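Local coordinates for E3 SUMO-protein ligase SIZ1 (Saccharomyces cerevisiae, PDB 3I2D), which acts as an E3 ligase that promotes attachment of the ubiquitin-like modifier SUMO to septins and to the replication factor PCNA, at residues K101-Y107 and L175-Q181; L121-M125 and P136-P140; L229-L233 and L325-G329; M248-I254 and L271-D275; G94-F100 and N182-Y188. One frame throughout, in Å; residues are numbered along the deposited sequence.

Contact 1: K101-Y107 and L175-Q181; sequences KLSKADY and LKPYTQQ
Tyr-178 lies between Tyr-107 and the start of its helix, and has more surface buried here than any other residue of the contact. Its ring turns an edge to the face of Tyr-107 in an offset T-shaped pair, centroids 5.6 Å apart and planes at 86°. Tyr-178 CB stands almost straight above the Tyr-107 ring, 4.3 Å from its centroid, a CH-pi contact, and Tyr-178 N lies over the same ring nearer its rim, 3.5 Å from Tyr-107 CE1. The same edge of Tyr-178, further toward the hydroxyl, reaches Lys-104, whose CA lies near the ring plane, 3.6 Å from Tyr-178 CE1. Tyr-107 CG is anti to the backbone N (chi1 -172°), which lays the ring along the 175-181 loop. Lys-101 lies along the other end of the loop: CG packs on Gln-181 CA at 3.4 Å, then the chain bends at its last two torsions and brings NZ to Tyr-178 O, a weak hydrogen bond of 3.3 Å. Leu-102 and Leu-175 meet at about a right angle and both reach Leu-110 of helix 104-111, which Ser-103 N-caps; Leu-175, in the loop that leads into strand 182-191, also touches Phe-100 of strand 93-100.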
# COMPACT_ATOMS: atom_id res chain seq x y z
N LYS A 101 0.84 -4.52 28.53
CA LYS A 101 1.99 -3.69 28.87
C LYS A 101 3.06 -3.96 27.81
O LYS A 101 3.28 -5.11 27.43
CB LYS A 101 2.54 -4.03 30.25
CG LYS A 101 1.73 -3.47 31.41
CD LYS A 101 2.54 -3.44 32.70
CE LYS A 101 3.61 -2.33 32.68
NZ LYS A 101 4.65 -2.49 31.62
N LEU A 102 3.70 -2.91 27.33
CA LEU A 102 4.72 -3.10 26.31
C LEU A 102 6.01 -3.64 26.90
O LEU A 102 6.58 -3.04 27.82
CB LEU A 102 5.01 -1.77 25.59
CG LEU A 102 3.93 -1.33 24.62
CD1 LEU A 102 4.41 -0.10 23.87
CD2 LEU A 102 3.63 -2.47 23.65
N SER A 103 6.47 -4.76 26.36
CA SER A 103 7.70 -5.37 26.84
C SER A 103 8.89 -4.46 26.51
O SER A 103 8.74 -3.40 25.89
CB SER A 103 7.93 -6.73 26.17
OG SER A 103 8.37 -6.56 24.84
N LYS A 104 10.06 -4.87 26.95
CA LYS A 104 11.27 -4.11 26.70
C LYS A 104 11.37 -3.98 25.18
O LYS A 104 11.20 -2.88 24.63
CB LYS A 104 12.48 -4.87 27.26
CG LYS A 104 13.84 -4.17 27.16
CD LYS A 104 14.93 -5.07 27.76
CE LYS A 104 16.32 -4.45 27.68
NZ LYS A 104 17.36 -5.33 28.29
N ALA A 105 11.61 -5.11 24.52
CA ALA A 105 11.76 -5.19 23.07
C ALA A 105 10.70 -4.44 22.25
O ALA A 105 11.01 -3.86 21.21
CB ALA A 105 11.81 -6.65 22.64
N ASP A 106 9.46 -4.45 22.72
CA ASP A 106 8.39 -3.76 22.01
C ASP A 106 8.45 -2.24 22.16
O ASP A 106 8.62 -1.53 21.17
CB ASP A 106 7.02 -4.26 22.48
CG ASP A 106 6.73 -5.71 22.08
OD1 ASP A 106 7.24 -6.16 21.02
OD2 ASP A 106 5.97 -6.39 22.81
N TYR A 107 8.30 -1.75 23.38
CA TYR A 107 8.29 -0.31 23.64
C TYR A 107 9.36 0.46 22.90
O TYR A 107 9.24 1.67 22.70
CB TYR A 107 8.44 -0.01 25.14
CG TYR A 107 8.24 1.46 25.44
CD1 TYR A 107 6.95 1.99 25.56
CD2 TYR A 107 9.31 2.34 25.46
CE1 TYR A 107 6.74 3.36 25.69
CE2 TYR A 107 9.11 3.72 25.58
CZ TYR A 107 7.82 4.22 25.70
OH TYR A 107 7.62 5.58 25.78
N LEU A 175 -0.05 5.52 23.74
CA LEU A 175 0.44 4.50 24.65
C LEU A 175 0.95 5.21 25.90
O LEU A 175 1.34 6.38 25.83
CB LEU A 175 1.59 3.71 24.01
CG LEU A 175 1.26 2.64 22.97
CD1 LEU A 175 2.55 2.09 22.40
CD2 LEU A 175 0.44 1.52 23.60
N LYS A 176 0.93 4.52 27.03
CA LYS A 176 1.43 5.09 28.28
C LYS A 176 2.93 4.75 28.37
O LYS A 176 3.43 3.95 27.57
CB LYS A 176 0.66 4.52 29.47
CG LYS A 176 -0.69 5.18 29.72
CD LYS A 176 -1.40 4.55 30.93
CE LYS A 176 -2.71 5.26 31.25
NZ LYS A 176 -2.50 6.72 31.47
N PRO A 177 3.66 5.36 29.33
CA PRO A 177 5.10 5.12 29.51
C PRO A 177 5.54 3.69 29.85
O PRO A 177 4.94 3.02 30.69
CB PRO A 177 5.47 6.12 30.61
CG PRO A 177 4.52 7.27 30.36
CD PRO A 177 3.22 6.52 30.13
N TYR A 178 6.59 3.24 29.16
CA TYR A 178 7.19 1.91 29.31
C TYR A 178 6.51 0.95 30.29
O TYR A 178 5.78 0.04 29.88
CB TYR A 178 8.66 2.05 29.71
CG TYR A 178 9.44 0.75 29.64
CD1 TYR A 178 9.68 0.13 28.42
CD2 TYR A 178 9.90 0.14 30.80
CE1 TYR A 178 10.37 -1.09 28.35
CE2 TYR A 178 10.59 -1.08 30.75
CZ TYR A 178 10.82 -1.68 29.52
OH TYR A 178 11.48 -2.88 29.47
N THR A 179 6.78 1.14 31.59
CA THR A 179 6.21 0.32 32.67
C THR A 179 4.91 0.95 33.17
O THR A 179 4.90 1.70 34.14
CB THR A 179 7.17 0.21 33.89
OG1 THR A 179 7.59 1.52 34.30
CG2 THR A 179 8.39 -0.65 33.54
N GLN A 180 3.81 0.63 32.49
CA GLN A 180 2.51 1.15 32.84
C GLN A 180 1.51 0.54 31.87
O GLN A 180 1.60 0.73 30.66
CB GLN A 180 2.51 2.67 32.74
CG GLN A 180 1.26 3.35 33.27
CD GLN A 180 1.42 4.86 33.36
OE1 GLN A 180 0.46 5.59 33.60
NE2 GLN A 180 2.65 5.33 33.18
N GLN A 181 0.57 -0.22 32.42
CA GLN A 181 -0.46 -0.90 31.64
C GLN A 181 -1.23 0.02 30.70
O GLN A 181 -1.49 1.19 31.01
CB GLN A 181 -1.43 -1.60 32.58
CG GLN A 181 -2.68 -2.10 31.89
CD GLN A 181 -3.75 -2.47 32.88
OE1 GLN A 181 -3.59 -3.42 33.65
NE2 GLN A 181 -4.86 -1.73 32.87

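Contact 2: L121-M125 and P136-P140; sequences LFSGM and PIQFP
Ser-123 is held on the 136-140 loop by backbone and side chain, the tight part of the contact. Gln-138 N donates to Ser-123 O at 2.8 Å, the donor lying above the carbonyl plane, and Ser-123 OG returns a bond to Gln-138 O at 3.0 Å. The backbone turns Ser-123 CB toward the Phe-139 ring, over whose centre it sits, 3.3 Å from the centroid, and chi1 of 177°, OG opposite the backbone N, carries OG to Gln-138 O. Leu-121 O meets the same ring at its edge, 3.5 Å from Phe-139 CZ. An alanine in place of Phe-139 removes the ring face against Ser-123 CB and the edge beside Leu-121 O, and would probably leave a gap between strand and loop. This strand, 117-125, is an inner one of a four-stranded antiparallel sheet of the PINIT domain, hydrogen-bonded to strand 195-204 and to Ala-169; the loop crosses it almost at right angles (92°). Ile-137 adds an apolar contact, its CD1 3.5 Å from Phe-122 CE2, with Phe-68 and Pro-168 close by. Toward Met-125 the contact is more open: the Met-125 and Gln-138 side chains, both partly exposed, pass each other at the rim.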
# COMPACT_ATOMS: atom_id res chain seq x y z
N LEU A 121 -3.98 -1.25 14.98
CA LEU A 121 -5.00 -2.18 15.37
C LEU A 121 -5.74 -2.54 14.08
O LEU A 121 -6.11 -1.66 13.30
CB LEU A 121 -5.95 -1.54 16.37
CG LEU A 121 -7.09 -2.44 16.84
CD1 LEU A 121 -6.54 -3.73 17.43
CD2 LEU A 121 -7.92 -1.66 17.84
N PHE A 122 -5.88 -3.84 13.83
CA PHE A 122 -6.57 -4.31 12.63
C PHE A 122 -7.88 -4.96 13.03
O PHE A 122 -8.06 -5.39 14.17
CB PHE A 122 -5.74 -5.36 11.88
CG PHE A 122 -4.55 -4.80 11.17
CD1 PHE A 122 -3.44 -4.38 11.88
CD2 PHE A 122 -4.55 -4.68 9.78
CE1 PHE A 122 -2.35 -3.86 11.23
CE2 PHE A 122 -3.46 -4.16 9.12
CZ PHE A 122 -2.35 -3.74 9.85
N SER A 123 -8.79 -5.04 12.07
CA SER A 123 -10.07 -5.67 12.30
C SER A 123 -10.49 -6.38 11.04
O SER A 123 -10.23 -5.90 9.96
CB SER A 123 -11.10 -4.62 12.67
OG SER A 123 -12.37 -5.22 12.85
N GLY A 124 -11.12 -7.53 11.19
CA GLY A 124 -11.58 -8.27 10.04
C GLY A 124 -12.76 -9.12 10.47
O GLY A 124 -12.98 -9.30 11.66
N MET A 125 -13.53 -9.64 9.53
CA MET A 125 -14.66 -10.47 9.91
C MET A 125 -14.22 -11.92 10.06
O MET A 125 -13.30 -12.36 9.39
CB MET A 125 -15.77 -10.41 8.85
CG MET A 125 -16.20 -9.03 8.46
SD MET A 125 -17.42 -9.18 7.15
CE MET A 125 -18.80 -8.38 7.94
N PRO A 136 -9.94 -8.52 4.32
CA PRO A 136 -9.98 -7.07 4.04
C PRO A 136 -10.00 -6.43 5.40
O PRO A 136 -10.55 -7.00 6.35
CB PRO A 136 -11.32 -6.87 3.34
CG PRO A 136 -11.81 -8.28 3.00
CD PRO A 136 -11.26 -9.13 4.11
N ILE A 137 -9.39 -5.26 5.55
CA ILE A 137 -9.44 -4.62 6.85
C ILE A 137 -10.83 -4.02 6.99
O ILE A 137 -11.21 -3.13 6.23
CB ILE A 137 -8.40 -3.52 6.97
CG1 ILE A 137 -7.01 -4.14 6.99
CG2 ILE A 137 -8.67 -2.68 8.21
CD1 ILE A 137 -5.88 -3.14 6.84
N GLN A 138 -11.59 -4.50 7.95
CA GLN A 138 -12.93 -4.00 8.14
C GLN A 138 -13.42 -4.01 9.58
O GLN A 138 -13.63 -5.07 10.16
CB GLN A 138 -13.90 -4.79 7.29
CG GLN A 138 -15.22 -4.10 7.12
CD GLN A 138 -16.22 -4.97 6.41
OE1 GLN A 138 -16.70 -5.96 6.96
NE2 GLN A 138 -16.54 -4.62 5.16
N PHE A 139 -13.59 -2.81 10.13
CA PHE A 139 -14.09 -2.59 11.48
C PHE A 139 -15.62 -2.52 11.47
O PHE A 139 -16.22 -2.13 10.47
CB PHE A 139 -13.58 -1.26 12.01
CG PHE A 139 -12.18 -1.30 12.50
CD1 PHE A 139 -11.13 -1.44 11.61
CD2 PHE A 139 -11.90 -1.23 13.85
CE1 PHE A 139 -9.82 -1.50 12.07
CE2 PHE A 139 -10.61 -1.30 14.32
CZ PHE A 139 -9.56 -1.44 13.43
N PRO A 140 -16.28 -2.90 12.56
CA PRO A 140 -17.74 -2.81 12.52
C PRO A 140 -18.15 -1.33 12.63
O PRO A 140 -17.47 -0.56 13.29
CB PRO A 140 -18.17 -3.62 13.73
CG PRO A 140 -17.03 -3.43 14.69
CD PRO A 140 -15.84 -3.61 13.78

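Contact 3: L229-L233 and L325-G329; sequences LKKTL and LTSDG
Leu-229 and Leu-233, one helical turn apart, and Lys-230 at their flank, meet the chain where strand 322-326 gives way to a turn. Leu-229 has two branches at work. Its CD1 approaches Leu-325 CD1 at 4.2 Å, while CD2 lies 3.6 Å from Thr-326 O and 4.0 Å from Gly-329 CA. The CG of Leu-229 stands anti to the backbone N (chi1 177°), and this swings both methyls off the helix toward the strand. One turn further on, Leu-233 brings CD1 down beside Ser-327, 3.7 Å from Ser-327 CB. Lys-230 supplies the polar part. Its chain runs out along the surface, bends at the last torsion and sets NZ 3.3 Å from Ser-327 O, a weak hydrogen bond. Asp-328 is too distant from this ammonium group for an ion pair, Lys-230 NZ and Asp-328 OD1 being 6.7 Å apart.

The second shell holds these groups in place. The helical bond from Leu-233 N to Leu-229 O, 3.1 Å, keeps the two leucines on one side. Leu-325 is bonded through its backbone to Thr-246 and packs on Met-248, Phe-308 and Ile-312, while Leu-271 touches both Leu-229 and Leu-325. Gly-329 has a phi of 133°, where any side chain would run into the carbonyl of Asp-328, which a glycine avoids. The arrangement is that of a helix, 222-234, laid against the turn of a beta hairpin, strands 322-326 and 331-333, whose strand 322-326 pairs with strand 245-249 of the SP-RING region.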
# COMPACT_ATOMS: atom_id res chain seq x y z
N LEU A 229 8.13 0.97 -30.25
CA LEU A 229 8.04 2.20 -31.03
C LEU A 229 7.87 1.92 -32.52
O LEU A 229 7.27 2.71 -33.25
CB LEU A 229 9.29 3.05 -30.80
CG LEU A 229 9.35 4.33 -31.63
CD1 LEU A 229 8.29 5.31 -31.17
CD2 LEU A 229 10.71 4.95 -31.49
N LYS A 230 8.41 0.79 -32.99
CA LYS A 230 8.29 0.41 -34.39
C LYS A 230 6.94 -0.28 -34.63
O LYS A 230 6.29 -0.02 -35.64
CB LYS A 230 9.44 -0.50 -34.80
CG LYS A 230 10.77 0.23 -34.98
CD LYS A 230 11.93 -0.75 -35.13
CE LYS A 230 13.25 -0.04 -35.43
NZ LYS A 230 13.23 0.58 -36.79
N LYS A 231 6.54 -1.15 -33.71
CA LYS A 231 5.26 -1.84 -33.82
C LYS A 231 4.18 -0.77 -33.85
O LYS A 231 3.21 -0.85 -34.60
CB LYS A 231 5.03 -2.78 -32.63
CG LYS A 231 3.66 -3.45 -32.58
CD LYS A 231 3.53 -4.40 -31.38
CE LYS A 231 4.57 -5.53 -31.45
NZ LYS A 231 4.54 -6.47 -30.27
N THR A 232 4.36 0.25 -33.02
CA THR A 232 3.42 1.35 -32.95
C THR A 232 3.36 2.09 -34.29
O THR A 232 2.35 2.03 -35.00
CB THR A 232 3.83 2.33 -31.83
OG1 THR A 232 3.62 1.71 -30.56
CG2 THR A 232 3.02 3.62 -31.89
N LEU A 233 4.46 2.75 -34.65
CA LEU A 233 4.54 3.52 -35.89
C LEU A 233 4.10 2.80 -37.16
O LEU A 233 3.96 3.44 -38.20
CB LEU A 233 5.96 4.06 -36.09
CG LEU A 233 6.36 5.23 -35.19
CD1 LEU A 233 7.75 5.71 -35.55
CD2 LEU A 233 5.35 6.37 -35.34
N LEU A 325 9.84 11.60 -31.70
CA LEU A 325 10.50 10.32 -31.94
C LEU A 325 10.27 9.85 -33.36
O LEU A 325 9.17 10.00 -33.91
CB LEU A 325 9.97 9.27 -30.96
CG LEU A 325 10.12 9.54 -29.47
CD1 LEU A 325 9.47 8.42 -28.68
CD2 LEU A 325 11.60 9.67 -29.12
N THR A 326 11.31 9.26 -33.95
CA THR A 326 11.23 8.72 -35.30
C THR A 326 11.41 7.20 -35.27
O THR A 326 12.07 6.65 -34.38
CB THR A 326 12.29 9.36 -36.25
OG1 THR A 326 13.61 9.20 -35.70
CG2 THR A 326 12.00 10.83 -36.45
N SER A 327 10.79 6.54 -36.24
CA SER A 327 10.85 5.09 -36.37
C SER A 327 12.25 4.62 -36.05
O SER A 327 12.45 3.51 -35.56
CB SER A 327 10.48 4.71 -37.80
OG SER A 327 9.43 5.53 -38.27
N ASP A 328 13.22 5.48 -36.35
CA ASP A 328 14.62 5.20 -36.11
C ASP A 328 14.77 4.83 -34.64
O ASP A 328 15.18 3.72 -34.30
CB ASP A 328 15.46 6.45 -36.41
CG ASP A 328 16.95 6.13 -36.58
OD1 ASP A 328 17.37 5.80 -37.72
OD2 ASP A 328 17.70 6.22 -35.59
N GLY A 329 14.41 5.77 -33.78
CA GLY A 329 14.53 5.56 -32.35
C GLY A 329 15.18 6.81 -31.79
O GLY A 329 15.13 7.08 -30.59

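Contact 4: M248-I254 and L271-D275; sequences MSLQCPI and LQCFD
Cys-252 meets the 271-275 segment with both atoms of its side chain. CB lies beside the start of the next helix, 4.0 Å from Asp-275 CB. One bond further, SG, anti to the backbone N (chi1 179°), comes to Asp-275 N and accepts a nearly straight hydrogen bond of 3.1 Å, 172° at the hydrogen. The same sulfur takes a weak bond from Ile-254 N at 3.3 Å, and Phe-274 CB packs on it at 4.1 Å. The zinc is held by Cys-268, His-270, Cys-291 and Cys-294, so Cys-252 is not a ligand, consistent with an SP-RING, which keeps one of the two zinc sites of a classical RING.

Pro-253, next in the loop, sets CD 3.5 Å from Phe-274 CB, the side chains crossing at about a right angle. Gln-272 bends at chi2 and gives Gln-251 O a weak bond from NE2, 3.2 Å. At the other end Met-248 SD rests near Leu-271 CG, 4.4 Å away. An ST turn at Ser-249, OG accepting from Gln-251 N, shapes the loop between.

Asp-275 N-caps helix 276-285, and its carboxylate also takes bonds from the backbone N of Lys-260 and of Tyr-261. Phe-274, on the strand pairing with 262-265, meets Phe-279 of that helix, and its side chain comes within about 5 Å of the zinc ion; Met-248 and Cys-273 pack on helix 307-313, Leu-271 on helix 222-234.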
# COMPACT_ATOMS: atom_id res chain seq x y z
N MET A 248 6.14 12.32 -27.66
CA MET A 248 6.08 11.77 -26.31
C MET A 248 6.40 12.89 -25.35
O MET A 248 7.23 13.73 -25.65
CB MET A 248 7.10 10.65 -26.15
CG MET A 248 7.26 10.16 -24.72
SD MET A 248 8.45 8.81 -24.59
CE MET A 248 9.97 9.74 -24.45
N SER A 249 5.75 12.87 -24.19
CA SER A 249 5.98 13.90 -23.18
C SER A 249 7.01 13.48 -22.15
O SER A 249 7.12 12.31 -21.80
CB SER A 249 4.68 14.23 -22.45
OG SER A 249 4.89 15.20 -21.44
N LEU A 250 7.76 14.46 -21.66
CA LEU A 250 8.76 14.21 -20.63
C LEU A 250 8.09 14.53 -19.28
O LEU A 250 8.67 14.35 -18.21
CB LEU A 250 9.97 15.12 -20.84
CG LEU A 250 10.68 14.98 -22.19
CD1 LEU A 250 11.96 15.82 -22.16
CD2 LEU A 250 11.00 13.52 -22.46
N GLN A 251 6.85 15.00 -19.36
CA GLN A 251 6.05 15.36 -18.20
C GLN A 251 5.30 14.15 -17.63
O GLN A 251 4.86 13.27 -18.36
CB GLN A 251 5.04 16.45 -18.58
CG GLN A 251 5.68 17.69 -19.20
CD GLN A 251 6.73 18.33 -18.31
OE1 GLN A 251 6.41 19.06 -17.37
NE2 GLN A 251 7.99 18.05 -18.58
N CYS A 252 5.16 14.13 -16.31
CA CYS A 252 4.45 13.07 -15.62
C CYS A 252 2.95 13.34 -15.66
O CYS A 252 2.52 14.48 -15.55
CB CYS A 252 4.93 12.99 -14.18
SG CYS A 252 4.12 11.73 -13.20
N PRO A 253 2.13 12.30 -15.82
CA PRO A 253 0.67 12.51 -15.86
C PRO A 253 0.13 12.74 -14.45
O PRO A 253 -0.97 13.25 -14.26
CB PRO A 253 0.14 11.21 -16.45
CG PRO A 253 1.33 10.59 -17.09
CD PRO A 253 2.45 10.91 -16.15
N ILE A 254 0.93 12.34 -13.47
CA ILE A 254 0.57 12.49 -12.07
C ILE A 254 0.98 13.86 -11.52
O ILE A 254 0.20 14.52 -10.85
CB ILE A 254 1.25 11.41 -11.22
CG1 ILE A 254 0.76 10.03 -11.66
CG2 ILE A 254 0.98 11.66 -9.74
CD1 ILE A 254 1.33 8.88 -10.84
N LEU A 271 4.24 3.88 -24.59
CA LEU A 271 5.49 4.60 -24.42
C LEU A 271 5.49 5.52 -23.20
O LEU A 271 6.48 5.58 -22.47
CB LEU A 271 5.76 5.41 -25.67
CG LEU A 271 7.03 5.09 -26.45
CD1 LEU A 271 7.21 3.59 -26.60
CD2 LEU A 271 6.93 5.78 -27.80
N GLN A 272 4.39 6.25 -23.01
CA GLN A 272 4.26 7.19 -21.90
C GLN A 272 4.52 6.57 -20.53
O GLN A 272 3.87 5.60 -20.15
CB GLN A 272 2.86 7.84 -21.91
CG GLN A 272 2.63 8.94 -20.84
CD GLN A 272 3.74 9.99 -20.81
OE1 GLN A 272 4.16 10.50 -21.85
NE2 GLN A 272 4.20 10.34 -19.60
N CYS A 273 5.48 7.14 -19.82
CA CYS A 273 5.81 6.67 -18.48
C CYS A 273 5.24 7.69 -17.52
O CYS A 273 4.59 8.65 -17.93
CB CYS A 273 7.32 6.58 -18.29
SG CYS A 273 8.12 5.40 -19.37
N PHE A 274 5.46 7.47 -16.23
CA PHE A 274 5.00 8.39 -15.20
C PHE A 274 6.07 8.36 -14.12
O PHE A 274 6.86 7.42 -14.07
CB PHE A 274 3.64 7.95 -14.64
CG PHE A 274 3.62 6.54 -14.20
CD1 PHE A 274 3.17 5.54 -15.05
CD2 PHE A 274 4.07 6.19 -12.92
CE1 PHE A 274 3.16 4.21 -14.65
CE2 PHE A 274 4.06 4.87 -12.51
CZ PHE A 274 3.60 3.87 -13.38
N ASP A 275 6.09 9.35 -13.25
CA ASP A 275 7.12 9.40 -12.23
C ASP A 275 6.92 8.41 -11.10
O ASP A 275 5.94 8.51 -10.35
CB ASP A 275 7.23 10.82 -11.70
CG ASP A 275 8.47 11.01 -10.86
OD1 ASP A 275 8.39 10.80 -9.63
OD2 ASP A 275 9.53 11.33 -11.43

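Contact 5: G94-F100 and N182-Y188; sequences GMCSAKF and NNVELIY
Strands 94-100 and 182-188 run antiparallel, axes 4.7 Å apart and 169° between their directions, from Gly-94 opposite Tyr-188 to Phe-100 opposite Asn-182. Four hydrogen-bonded pairs exchange two backbone bonds each, the one from Leu-186 N to Cys-96 O (2.8 Å) pointing nearly down the carbonyl axis. On the face with Gly-94, Cys-96, Ala-98 and Phe-100, aromatic rings lean across to the partner strand. Tyr-188 folds over the glycine, Gly-94 CA 4.2 Å from its ring centroid; its CG lies between the backbone N and carbonyl carbon (chi1 53°), which turns the ring inward across the strand pair. Its hydroxyl bonds to Glu-88 N. An alanine for Tyr-188 would probably uncover Gly-94 and leave that amide without its partner. At the other end Asn-182 CB sits over the Phe-100 ring, 3.7 Å from the centroid, while Val-184 CG2 meets the ring edge. Cys-96 SG packs on Leu-186 CB at 3.8 Å between them. The opposite face, with Met-95, Ser-97, Lys-99 and Glu-185, is more exposed. The pair is the outer edge of a four-stranded antiparallel sheet of the PINIT domain: 93-100 is its outermost strand, while 182-191 pairs on with 143-147.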
# COMPACT_ATOMS: atom_id res chain seq x y z
N GLY A 94 -22.19 -3.00 22.47
CA GLY A 94 -21.34 -4.04 22.98
C GLY A 94 -19.94 -3.48 22.96
O GLY A 94 -19.73 -2.43 22.37
N MET A 95 -18.99 -4.15 23.60
CA MET A 95 -17.64 -3.64 23.58
C MET A 95 -16.64 -4.70 23.96
O MET A 95 -16.97 -5.68 24.61
CB MET A 95 -17.49 -2.46 24.53
CG MET A 95 -17.59 -2.81 25.98
SD MET A 95 -17.21 -1.38 27.00
CE MET A 95 -18.84 -0.54 27.08
N CYS A 96 -15.41 -4.49 23.51
CA CYS A 96 -14.34 -5.39 23.85
C CYS A 96 -13.18 -4.53 24.28
O CYS A 96 -12.96 -3.43 23.77
CB CYS A 96 -13.96 -6.28 22.66
SG CYS A 96 -13.75 -5.42 21.14
N SER A 97 -12.46 -5.02 25.28
CA SER A 97 -11.34 -4.31 25.82
C SER A 97 -10.14 -5.22 25.89
O SER A 97 -10.23 -6.43 25.68
CB SER A 97 -11.69 -3.81 27.22
OG SER A 97 -12.11 -4.88 28.05
N ALA A 98 -9.00 -4.62 26.17
CA ALA A 98 -7.77 -5.37 26.29
C ALA A 98 -6.83 -4.51 27.10
O ALA A 98 -6.84 -3.28 27.01
CB ALA A 98 -7.19 -5.66 24.92
N LYS A 99 -6.03 -5.17 27.91
CA LYS A 99 -5.04 -4.49 28.73
C LYS A 99 -3.75 -5.19 28.34
O LYS A 99 -3.73 -6.42 28.15
CB LYS A 99 -5.34 -4.69 30.21
CG LYS A 99 -6.64 -4.02 30.66
CD LYS A 99 -6.92 -4.28 32.14
CE LYS A 99 -8.13 -3.50 32.64
NZ LYS A 99 -9.39 -3.90 31.97
N PHE A 100 -2.69 -4.41 28.17
CA PHE A 100 -1.41 -4.97 27.78
C PHE A 100 -0.32 -3.99 28.17
O PHE A 100 -0.54 -2.77 28.17
CB PHE A 100 -1.40 -5.21 26.26
CG PHE A 100 -1.57 -3.95 25.44
CD1 PHE A 100 -0.46 -3.29 24.92
CD2 PHE A 100 -2.83 -3.40 25.26
CE1 PHE A 100 -0.60 -2.09 24.24
CE2 PHE A 100 -2.98 -2.19 24.57
CZ PHE A 100 -1.86 -1.53 24.06
N ASN A 182 -1.57 -0.52 29.54
CA ASN A 182 -2.32 0.20 28.51
C ASN A 182 -3.70 -0.41 28.41
O ASN A 182 -3.89 -1.60 28.66
CB ASN A 182 -1.63 0.07 27.16
CG ASN A 182 -0.44 0.98 27.02
OD1 ASN A 182 -0.58 2.21 27.03
ND2 ASN A 182 0.74 0.39 26.89
N ASN A 183 -4.67 0.41 28.04
CA ASN A 183 -6.02 -0.08 27.90
C ASN A 183 -6.67 0.37 26.60
O ASN A 183 -6.75 1.57 26.31
CB ASN A 183 -6.88 0.36 29.09
CG ASN A 183 -7.90 -0.68 29.48
OD1 ASN A 183 -8.90 -0.90 28.78
ND2 ASN A 183 -7.64 -1.36 30.59
N VAL A 184 -7.11 -0.60 25.81
CA VAL A 184 -7.76 -0.33 24.54
C VAL A 184 -9.19 -0.78 24.65
O VAL A 184 -9.47 -1.87 25.15
CB VAL A 184 -7.11 -1.11 23.40
CG1 VAL A 184 -7.86 -0.84 22.11
CG2 VAL A 184 -5.66 -0.70 23.27
N GLU A 185 -10.11 0.04 24.18
CA GLU A 185 -11.51 -0.34 24.23
C GLU A 185 -12.24 0.01 22.94
O GLU A 185 -12.16 1.14 22.46
CB GLU A 185 -12.18 0.36 25.41
CG GLU A 185 -13.50 -0.23 25.82
CD GLU A 185 -14.02 0.39 27.11
OE1 GLU A 185 -13.30 0.32 28.13
OE2 GLU A 185 -15.15 0.93 27.08
N LEU A 186 -12.91 -0.98 22.36
CA LEU A 186 -13.69 -0.77 21.14
C LEU A 186 -15.17 -0.89 21.48
O LEU A 186 -15.63 -1.93 21.95
CB LEU A 186 -13.35 -1.81 20.07
CG LEU A 186 -14.21 -1.68 18.80
CD1 LEU A 186 -13.75 -0.50 17.95
CD2 LEU A 186 -14.10 -2.96 18.00
N ILE A 187 -15.90 0.17 21.23
CA ILE A 187 -17.32 0.18 21.48
C ILE A 187 -18.02 0.08 20.14
O ILE A 187 -17.80 0.91 19.26
CB ILE A 187 -17.76 1.48 22.16
CG1 ILE A 187 -17.05 1.61 23.51
CG2 ILE A 187 -19.27 1.50 22.32
CD1 ILE A 187 -17.44 2.85 24.24
N TYR A 188 -18.85 -0.94 19.96
CA TYR A 188 -19.59 -1.11 18.72
C TYR A 188 -21.08 -1.25 18.99
O TYR A 188 -21.51 -1.30 20.15
CB TYR A 188 -19.07 -2.34 17.99
CG TYR A 188 -19.07 -3.59 18.83
CD1 TYR A 188 -20.11 -4.51 18.77
CD2 TYR A 188 -18.00 -3.86 19.68
CE1 TYR A 188 -20.09 -5.68 19.54
CE2 TYR A 188 -17.97 -5.02 20.46
CZ TYR A 188 -19.02 -5.92 20.38
OH TYR A 188 -19.00 -7.06 21.16

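Contacts 1, 2 and 5 belong to the PINIT domain; contact 4 belongs to the SP-RING, with contact 3 touching it through Leu-229, Leu-325 and Leu-271. Along the chain contact 5 encloses contact 1, which encloses contact 2, and contact 4 is nested within contact 3. Strand 93-100 leads into helix 104-111, and contacts 1 and 5 touch, centres about 17 Å apart; contact 2 reaches contact 5 through Pro-140 and Tyr-188, although its strand lies in the other sheet. Contacts 3 and 4 share the sheet of strands 245-249 and 322-326. Centres of contacts 1 and 3 are about 62 Å apart: the molecule is elongated, with the zinc-bearing SP-RING at the end away from contacts 1, 2 and 5.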